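Local coordinates for GDSL-like Lipase/Acylhydrolase family protein (Neisseria meningitidis, PDB 4K7J), which probably removes O-linked acetyl groups from peptidoglycan, as an esterase of the SGNH (GDSL-like) hydrolase family with an alpha/beta fold, at residues Ser37-Lys42 with Glu52-Leu57; Gln342-Lys347 with Ser353-Arg358. All coordinates share one frame; numbering follows the deposited sequence.

Contact 1: residues Ser37-Lys42 with Glu52-Leu57; sequences SPWMKK and ETFRIL
K42 and W39 of helix 38-47 meet T53 and F54 of strand 53-60, a helix-to-strand contact of the alpha/beta SGNH fold in which the helix packs against an inner strand, 53-60, of the mixed sheet. The axes of the short segments approach to 9.8 Å and run at 128° to each other. The polar part rests on K42. With CG anti to the backbone N (chi1 -179°) and every later torsion extended, its chain reaches straight across to the strand, where NZ gives a hydrogen bond of 2.9 Å to T53 O. The donor stands 30° out of the carbonyl plane. K42 NZ and R55 NH1 lie 3.8 Å apart, a closeness probably eased by the salt bridges of K42 to D241 and of R55 to E203. The apolar part rests on F54. Its CZ touches W39 CE3 at 3.8 Å, the two side chains crossing obliquely, while L43, I209 and L242 add further apolar contacts to the phenylalanine. At the start of the helix, S37 acts as N-cap, its OG accepting from M40 N at 3.2 Å. F54 presents its edge to the helix backbone: CE2 lies 3.2 Å from W39 O, which sits near the plane of the ring.

Contact 2: residues Gln342-Lys347 with Ser353-Arg358; sequences QGWAAK and SAKGYR
The backbones of W344 and G356 come within 4.1 Å, measured CA to CA, where the loop that leaves helix 336-341 passes the first turn of helix 354-373. At this point W344 O sits 3.1 Å from G356 CA in a CA-H...O contact. Just before it, G343 has a positive phi and is the C-prime residue of the Schellman motif that ends the preceding helix. Its carbonyl is then used by the next helix: S353 OG donates to G343 O at 2.7 Å, from a position tilted 18° out of the carbonyl plane. S353 is also the N-cap, and the same OG accepts a weak bond from G356 N, so one hydroxyl ties the loop to the helix start. With chi1 at 65°, OG turns to where it can serve both partners. A second weak bond runs from S353 N to W344 O. The main side-chain pair is W344 with K355, whose extended chain crosses the indole at about a right angle. K355 CD lies 3.9 Å from the centroid of the six-membered ring of W344 in a CH-pi contact, and K355 NZ stands over its five-membered ring at 4.5 Å from the centroid, a cation-pi interaction. K355 O meets the indole edge in plane, 3.4 Å from W344 CZ3. Around this joint, A345 packs on M336 and W339 of helix 336-341, while A354 and Y357 rest on F68 of helix 68-81.

Both contacts illustrate a serine N-cap opening a helix, yet they use it differently: in contact 1 the capping serine makes no contact with the strand, whereas in contact 2 the hydroxyl also bonds across to the other segment. Each is partly buried, but contact 1 joins a helix to a strand of the mixed sheet and has a buried aromatic core, while contact 2 joins a loop to a helix farther from the chain centre. Lysine serves both: at 37-42/52-57 its ammonium bonds a backbone carbonyl and the carboxylate of D241, at 342-347/353-358 it lies over an indole. They share no element, and their centres are about 30 Å apart, with nearest atoms about 14 Å apart.

Contact 1: residues Ser37-Lys42 with Glu52-Leu57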
ATOM      1  N   SER A  37      -6.105  16.230 -14.453  1.00 32.44           N
ATOM      2  CA  SER A  37      -5.292  15.019 -14.565  1.00 31.76           C
ATOM      3  C   SER A  37      -6.035  13.827 -15.170  1.00 27.79           C
ATOM      4  O   SER A  37      -7.254  13.716 -15.047  1.00 23.42           O
ATOM      5  CB  SER A  37      -4.751  14.629 -13.180  1.00 27.57           C
ATOM      6  OG  SER A  37      -5.795  14.173 -12.330  1.00 28.62           O
ATOM      7  N   PRO A  38      -5.288  12.918 -15.811  1.00 27.78           N
ATOM      8  CA  PRO A  38      -5.857  11.656 -16.294  1.00 28.95           C
ATOM      9  C   PRO A  38      -6.522  10.838 -15.186  1.00 27.37           C
ATOM     10  O   PRO A  38      -7.583  10.259 -15.426  1.00 27.83           O
ATOM     11  CB  PRO A  38      -4.636  10.902 -16.840  1.00 31.24           C
ATOM     12  CG  PRO A  38      -3.660  11.967 -17.196  1.00 32.24           C
ATOM     13  CD  PRO A  38      -3.874  13.077 -16.198  1.00 32.44           C
ATOM     14  N   TRP A  39      -5.934  10.787 -13.994  1.00 27.66           N
ATOM     15  CA  TRP A  39      -6.504   9.925 -12.950  1.00 28.70           C
ATOM     16  C   TRP A  39      -7.830  10.452 -12.401  1.00 21.66           C
ATOM     17  O   TRP A  39      -8.729   9.679 -12.068  1.00 28.94           O
ATOM     18  CB  TRP A  39      -5.498   9.646 -11.820  1.00 27.84           C
ATOM     19  CG  TRP A  39      -5.114  10.835 -11.006  1.00 29.95           C
ATOM     20  CD1 TRP A  39      -4.052  11.670 -11.215  1.00 30.34           C
ATOM     21  CD2 TRP A  39      -5.785  11.326  -9.844  1.00 31.34           C
ATOM     22  NE1 TRP A  39      -4.019  12.646 -10.251  1.00 31.01           N
ATOM     23  CE2 TRP A  39      -5.075  12.459  -9.400  1.00 31.31           C
ATOM     24  CE3 TRP A  39      -6.918  10.921  -9.137  1.00 31.12           C
ATOM     25  CZ2 TRP A  39      -5.463  13.187  -8.287  1.00 26.75           C
ATOM     26  CZ3 TRP A  39      -7.298  11.649  -8.026  1.00 31.88           C
ATOM     27  CH2 TRP A  39      -6.569  12.766  -7.614  1.00 21.79           C
ATOM     28  N   MET A  40      -7.962  11.767 -12.309  1.00 27.00           N
ATOM     29  CA  MET A  40      -9.224  12.355 -11.860  1.00 31.07           C
ATOM     30  C   MET A  40     -10.334  12.065 -12.873  1.00 26.39           C
ATOM     31  O   MET A  40     -11.460  11.724 -12.506  1.00 25.65           O
ATOM     32  CB  MET A  40      -9.064  13.863 -11.678  1.00 28.75           C
ATOM     33  CG  MET A  40     -10.317  14.599 -11.232  1.00 20.52           C
ATOM     34  SD  MET A  40     -10.904  14.131  -9.594  1.00 28.46           S
ATOM     35  CE  MET A  40      -9.559  14.701  -8.550  1.00 28.77           C
ATOM     36  N   LYS A  41      -9.999  12.203 -14.151  1.00 32.73           N
ATOM     37  CA  LYS A  41     -10.946  11.927 -15.224  1.00 29.27           C
ATOM     38  C   LYS A  41     -11.430  10.475 -15.134  1.00 29.39           C
ATOM     39  O   LYS A  41     -12.616  10.190 -15.303  1.00 28.72           O
ATOM     40  CB  LYS A  41     -10.307  12.223 -16.582  1.00 33.13           C
ATOM     41  CG  LYS A  41     -11.252  12.112 -17.769  1.00 41.30           C
ATOM     42  CD  LYS A  41     -10.508  12.315 -19.083  1.00 51.43           C
ATOM     43  CE  LYS A  41     -10.060  13.761 -19.257  1.00 67.24           C
ATOM     44  NZ  LYS A  41     -11.219  14.672 -19.484  1.00 80.38           N
ATOM     45  N   LYS A  42     -10.520   9.560 -14.820  1.00 24.45           N
ATOM     46  CA  LYS A  42     -10.924   8.166 -14.642  1.00 27.87           C
ATOM     47  C   LYS A  42     -11.791   7.971 -13.388  1.00 26.17           C
ATOM     48  O   LYS A  42     -12.776   7.233 -13.426  1.00 31.37           O
ATOM     49  CB  LYS A  42      -9.710   7.234 -14.626  1.00 23.71           C
ATOM     50  CG  LYS A  42     -10.077   5.769 -14.472  1.00 29.51           C
ATOM     51  CD  LYS A  42      -8.857   4.859 -14.560  1.00 21.82           C
ATOM     52  CE  LYS A  42      -9.261   3.424 -14.276  1.00 25.29           C
ATOM     53  NZ  LYS A  42      -8.115   2.473 -14.335  1.00 21.60           N
ATOM     54  N   GLU A  52     -15.150   0.827 -15.048  1.00 30.48           N
ATOM     55  CA  GLU A  52     -13.705   0.695 -14.924  1.00 30.60           C
ATOM     56  C   GLU A  52     -13.305   0.435 -13.467  1.00 34.09           C
ATOM     57  O   GLU A  52     -14.121   0.590 -12.550  1.00 30.68           O
ATOM     58  CB  GLU A  52     -13.011   1.947 -15.446  1.00 32.50           C
ATOM     59  CG  GLU A  52     -13.133   2.147 -16.943  1.00 36.08           C
ATOM     60  CD  GLU A  52     -12.567   3.482 -17.373  1.00 46.43           C
ATOM     61  OE1 GLU A  52     -13.204   4.514 -17.069  1.00 53.12           O
ATOM     62  OE2 GLU A  52     -11.483   3.505 -17.995  1.00 45.60           O
ATOM     63  N   THR A  53     -12.060   0.014 -13.254  1.00 32.33           N
ATOM     64  CA  THR A  53     -11.554  -0.150 -11.894  1.00 27.05           C
ATOM     65  C   THR A  53     -10.537   0.937 -11.584  1.00 27.31           C
ATOM     66  O   THR A  53      -9.525   1.062 -12.275  1.00 26.37           O
ATOM     67  CB  THR A  53     -10.893  -1.523 -11.675  1.00 31.26           C
ATOM     68  OG1 THR A  53     -11.881  -2.554 -11.783  1.00 31.19           O
ATOM     69  CG2 THR A  53     -10.250  -1.597 -10.279  1.00 23.76           C
ATOM     70  N   PHE A  54     -10.802   1.721 -10.541  1.00 26.20           N
ATOM     71  CA  PHE A  54      -9.854   2.739 -10.124  1.00 26.74           C
ATOM     72  C   PHE A  54      -9.025   2.168  -8.979  1.00 23.82           C
ATOM     73  O   PHE A  54      -9.557   1.856  -7.913  1.00 19.06           O
ATOM     74  CB  PHE A  54     -10.564   4.023  -9.699  1.00 23.73           C
ATOM     75  CG  PHE A  54      -9.631   5.164  -9.415  1.00 21.03           C
ATOM     76  CD1 PHE A  54      -9.050   5.309  -8.161  1.00 18.18           C
ATOM     77  CD2 PHE A  54      -9.334   6.096 -10.404  1.00 22.70           C
ATOM     78  CE1 PHE A  54      -8.183   6.366  -7.900  1.00 21.35           C
ATOM     79  CE2 PHE A  54      -8.471   7.155 -10.153  1.00 19.34           C
ATOM     80  CZ  PHE A  54      -7.891   7.288  -8.896  1.00 23.24           C
ATOM     81  N   ARG A  55      -7.718   2.054  -9.209  1.00 22.06           N
ATOM     82  CA  ARG A  55      -6.840   1.312  -8.307  1.00 22.23           C
ATOM     83  C   ARG A  55      -5.968   2.240  -7.473  1.00 18.89           C
ATOM     84  O   ARG A  55      -5.100   2.939  -8.005  1.00 20.91           O
ATOM     85  CB  ARG A  55      -5.959   0.337  -9.099  1.00 18.40           C
ATOM     86  CG  ARG A  55      -6.732  -0.762  -9.819  1.00 22.61           C
ATOM     87  CD  ARG A  55      -5.831  -1.578 -10.744  1.00 25.22           C
ATOM     88  NE  ARG A  55      -6.625  -2.465 -11.591  1.00 32.14           N
ATOM     89  CZ  ARG A  55      -7.051  -2.148 -12.808  1.00 25.64           C
ATOM     90  NH1 ARG A  55      -6.746  -0.971 -13.335  1.00 27.92           N
ATOM     91  NH2 ARG A  55      -7.770  -3.013 -13.505  1.00 28.31           N
ATOM     92  N   ILE A  56      -6.220   2.238  -6.168  1.00 19.46           N
ATOM     93  CA  ILE A  56      -5.436   3.008  -5.209  1.00 16.64           C
ATOM     94  C   ILE A  56      -4.446   2.063  -4.536  1.00 15.88           C
ATOM     95  O   ILE A  56      -4.843   1.021  -4.009  1.00 14.64           O
ATOM     96  CB  ILE A  56      -6.359   3.631  -4.124  1.00 17.53           C
ATOM     97  CG1 ILE A  56      -7.285   4.677  -4.740  1.00 18.12           C
ATOM     98  CG2 ILE A  56      -5.544   4.269  -2.992  1.00 15.03           C
ATOM     99  CD1 ILE A  56      -8.348   5.198  -3.752  1.00 16.32           C
ATOM    100  N   LEU A  57      -3.160   2.417  -4.561  1.00 15.71           N
ATOM    101  CA  LEU A  57      -2.110   1.565  -3.997  1.00 13.65           C
ATOM    102  C   LEU A  57      -1.305   2.295  -2.914  1.00 15.29           C
ATOM    103  O   LEU A  57      -0.575   3.240  -3.205  1.00 17.34           O
ATOM    104  CB  LEU A  57      -1.156   1.102  -5.106  1.00 17.24           C
ATOM    105  CG  LEU A  57       0.091   0.316  -4.700  1.00 19.13           C
ATOM    106  CD1 LEU A  57      -0.319  -0.961  -3.971  1.00 17.54           C
ATOM    107  CD2 LEU A  57       0.958  -0.009  -5.944  1.00 15.46           C
TER

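Contact 2: residues Gln342-Lys347 with Ser353-Arg358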
ATOM      1  N   GLN A 342      -6.160   9.498  25.104  1.00 27.89           N
ATOM      2  CA  GLN A 342      -7.552   9.205  24.821  1.00 30.21           C
ATOM      3  C   GLN A 342      -7.768   7.864  24.120  1.00 26.86           C
ATOM      4  O   GLN A 342      -8.883   7.544  23.716  1.00 26.67           O
ATOM      5  CB  GLN A 342      -8.187  10.353  24.042  1.00 31.40           C
ATOM      6  CG  GLN A 342      -8.099  11.677  24.790  1.00 38.71           C
ATOM      7  CD  GLN A 342      -9.014  12.730  24.208  1.00 36.65           C
ATOM      8  OE1 GLN A 342     -10.107  12.424  23.745  1.00 39.87           O
ATOM      9  NE2 GLN A 342      -8.565  13.979  24.223  1.00 40.51           N
ATOM     10  N   GLY A 343      -6.708   7.077  23.998  1.00 25.16           N
ATOM     11  CA  GLY A 343      -6.817   5.749  23.418  1.00 32.80           C
ATOM     12  C   GLY A 343      -6.847   5.690  21.899  1.00 29.24           C
ATOM     13  O   GLY A 343      -7.076   4.621  21.324  1.00 29.11           O
ATOM     14  N   TRP A 344      -6.612   6.822  21.241  1.00 24.23           N
ATOM     15  CA  TRP A 344      -6.523   6.841  19.779  1.00 26.48           C
ATOM     16  C   TRP A 344      -5.107   6.510  19.301  1.00 24.92           C
ATOM     17  O   TRP A 344      -4.864   6.322  18.110  1.00 24.19           O
ATOM     18  CB  TRP A 344      -6.965   8.194  19.225  1.00 24.84           C
ATOM     19  CG  TRP A 344      -8.373   8.563  19.594  1.00 27.66           C
ATOM     20  CD1 TRP A 344      -8.773   9.224  20.714  1.00 30.76           C
ATOM     21  CD2 TRP A 344      -9.564   8.288  18.843  1.00 31.35           C
ATOM     22  NE1 TRP A 344     -10.137   9.384  20.710  1.00 31.87           N
ATOM     23  CE2 TRP A 344     -10.649   8.818  19.573  1.00 34.10           C
ATOM     24  CE3 TRP A 344      -9.820   7.642  17.626  1.00 30.44           C
ATOM     25  CZ2 TRP A 344     -11.972   8.726  19.126  1.00 34.40           C
ATOM     26  CZ3 TRP A 344     -11.133   7.553  17.181  1.00 26.99           C
ATOM     27  CH2 TRP A 344     -12.194   8.091  17.931  1.00 31.53           C
ATOM     28  N   ALA A 345      -4.170   6.437  20.233  1.00 24.70           N
ATOM     29  CA  ALA A 345      -2.803   6.078  19.887  1.00 24.65           C
ATOM     30  C   ALA A 345      -2.275   5.121  20.938  1.00 27.03           C
ATOM     31  O   ALA A 345      -2.721   5.159  22.079  1.00 28.89           O
ATOM     32  CB  ALA A 345      -1.931   7.321  19.806  1.00 24.81           C
ATOM     33  N   ALA A 346      -1.331   4.265  20.544  1.00 19.45           N
ATOM     34  CA  ALA A 346      -0.752   3.275  21.441  1.00 26.12           C
ATOM     35  C   ALA A 346       0.156   3.916  22.483  1.00 27.23           C
ATOM     36  O   ALA A 346       0.602   5.047  22.316  1.00 23.32           O
ATOM     37  CB  ALA A 346       0.018   2.223  20.644  1.00 24.27           C
ATOM     38  N   LYS A 347       0.445   3.171  23.546  1.00 28.30           N
ATOM     39  CA  LYS A 347       1.253   3.673  24.656  1.00 30.18           C
ATOM     40  C   LYS A 347       2.659   4.112  24.255  1.00 27.94           C
ATOM     41  O   LYS A 347       3.278   4.921  24.945  1.00 26.60           O
ATOM     42  CB  LYS A 347       1.359   2.620  25.761  1.00 36.35           C
ATOM     43  CG  LYS A 347       2.321   1.482  25.441  1.00 47.46           C
ATOM     44  CD  LYS A 347       2.269   0.387  26.500  1.00 51.34           C
ATOM     45  CE  LYS A 347       0.917  -0.311  26.508  1.00 57.42           C
ATOM     46  NZ  LYS A 347       0.801  -1.303  27.616  1.00 60.46           N
ATOM     47  N   SER A 353      -3.878   3.056  17.679  1.00 19.98           N
ATOM     48  CA  SER A 353      -4.781   1.971  17.986  1.00 23.23           C
ATOM     49  C   SER A 353      -5.671   1.842  16.774  1.00 22.03           C
ATOM     50  O   SER A 353      -5.665   2.719  15.906  1.00 17.57           O
ATOM     51  CB  SER A 353      -5.625   2.312  19.219  1.00 25.31           C
ATOM     52  OG  SER A 353      -6.482   3.413  18.945  1.00 22.54           O
ATOM     53  N   ALA A 354      -6.448   0.762  16.730  1.00 23.02           N
ATOM     54  CA  ALA A 354      -7.348   0.507  15.612  1.00 23.08           C
ATOM     55  C   ALA A 354      -8.232   1.712  15.305  1.00 21.44           C
ATOM     56  O   ALA A 354      -8.384   2.092  14.147  1.00 20.25           O
ATOM     57  CB  ALA A 354      -8.211  -0.738  15.891  1.00 25.26           C
ATOM     58  N   LYS A 355      -8.812   2.327  16.332  1.00 21.50           N
ATOM     59  CA  LYS A 355      -9.741   3.423  16.072  1.00 27.05           C
ATOM     60  C   LYS A 355      -8.987   4.694  15.683  1.00 22.13           C
ATOM     61  O   LYS A 355      -9.506   5.534  14.943  1.00 27.19           O
ATOM     62  CB  LYS A 355     -10.694   3.657  17.252  1.00 29.68           C
ATOM     63  CG  LYS A 355     -10.040   4.161  18.533  1.00 32.54           C
ATOM     64  CD  LYS A 355     -11.103   4.491  19.586  1.00 31.99           C
ATOM     65  CE  LYS A 355     -10.493   5.165  20.799  1.00 33.46           C
ATOM     66  NZ  LYS A 355     -11.510   5.353  21.866  1.00 37.02           N
ATOM     67  N   GLY A 356      -7.750   4.814  16.147  1.00 18.90           N
ATOM     68  CA  GLY A 356      -6.910   5.932  15.761  1.00 21.05           C
ATOM     69  C   GLY A 356      -6.611   5.890  14.274  1.00 22.76           C
ATOM     70  O   GLY A 356      -6.725   6.899  13.572  1.00 16.97           O
ATOM     71  N   TYR A 357      -6.241   4.715  13.777  1.00 18.42           N
ATOM     72  CA  TYR A 357      -5.992   4.576  12.344  1.00 22.11           C
ATOM     73  C   TYR A 357      -7.268   4.802  11.530  1.00 20.80           C
ATOM     74  O   TYR A 357      -7.236   5.430  10.458  1.00 16.27           O
ATOM     75  CB  TYR A 357      -5.384   3.207  12.012  1.00 16.53           C
ATOM     76  CG  TYR A 357      -3.936   3.047  12.411  1.00 17.24           C
ATOM     77  CD1 TYR A 357      -2.958   3.905  11.914  1.00 18.82           C
ATOM     78  CD2 TYR A 357      -3.543   2.035  13.284  1.00 21.41           C
ATOM     79  CE1 TYR A 357      -1.633   3.764  12.278  1.00 15.26           C
ATOM     80  CE2 TYR A 357      -2.215   1.888  13.657  1.00 17.08           C
ATOM     81  CZ  TYR A 357      -1.265   2.758  13.145  1.00 16.08           C
ATOM     82  OH  TYR A 357       0.060   2.627  13.500  1.00 19.40           O
ATOM     83  N   ARG A 358      -8.387   4.279  12.031  1.00 16.43           N
ATOM     84  CA  ARG A 358      -9.655   4.446  11.326  1.00 24.56           C
ATOM     85  C   ARG A 358     -10.002   5.927  11.224  1.00 21.18           C
ATOM     86  O   ARG A 358     -10.436   6.394  10.175  1.00 22.54           O
ATOM     87  CB  ARG A 358     -10.793   3.696  12.025  1.00 22.58           C
ATOM     88  CG  ARG A 358     -12.108   3.741  11.236  1.00 25.22           C
ATOM     89  CD  ARG A 358     -13.328   3.400  12.105  1.00 33.35           C
ATOM     90  NE  ARG A 358     -13.539   4.388  13.164  1.00 40.77           N
ATOM     91  CZ  ARG A 358     -13.657   4.091  14.456  1.00 43.90           C
ATOM     92  NH1 ARG A 358     -13.598   2.825  14.857  1.00 40.51           N
ATOM     93  NH2 ARG A 358     -13.841   5.059  15.346  1.00 31.43           N
TER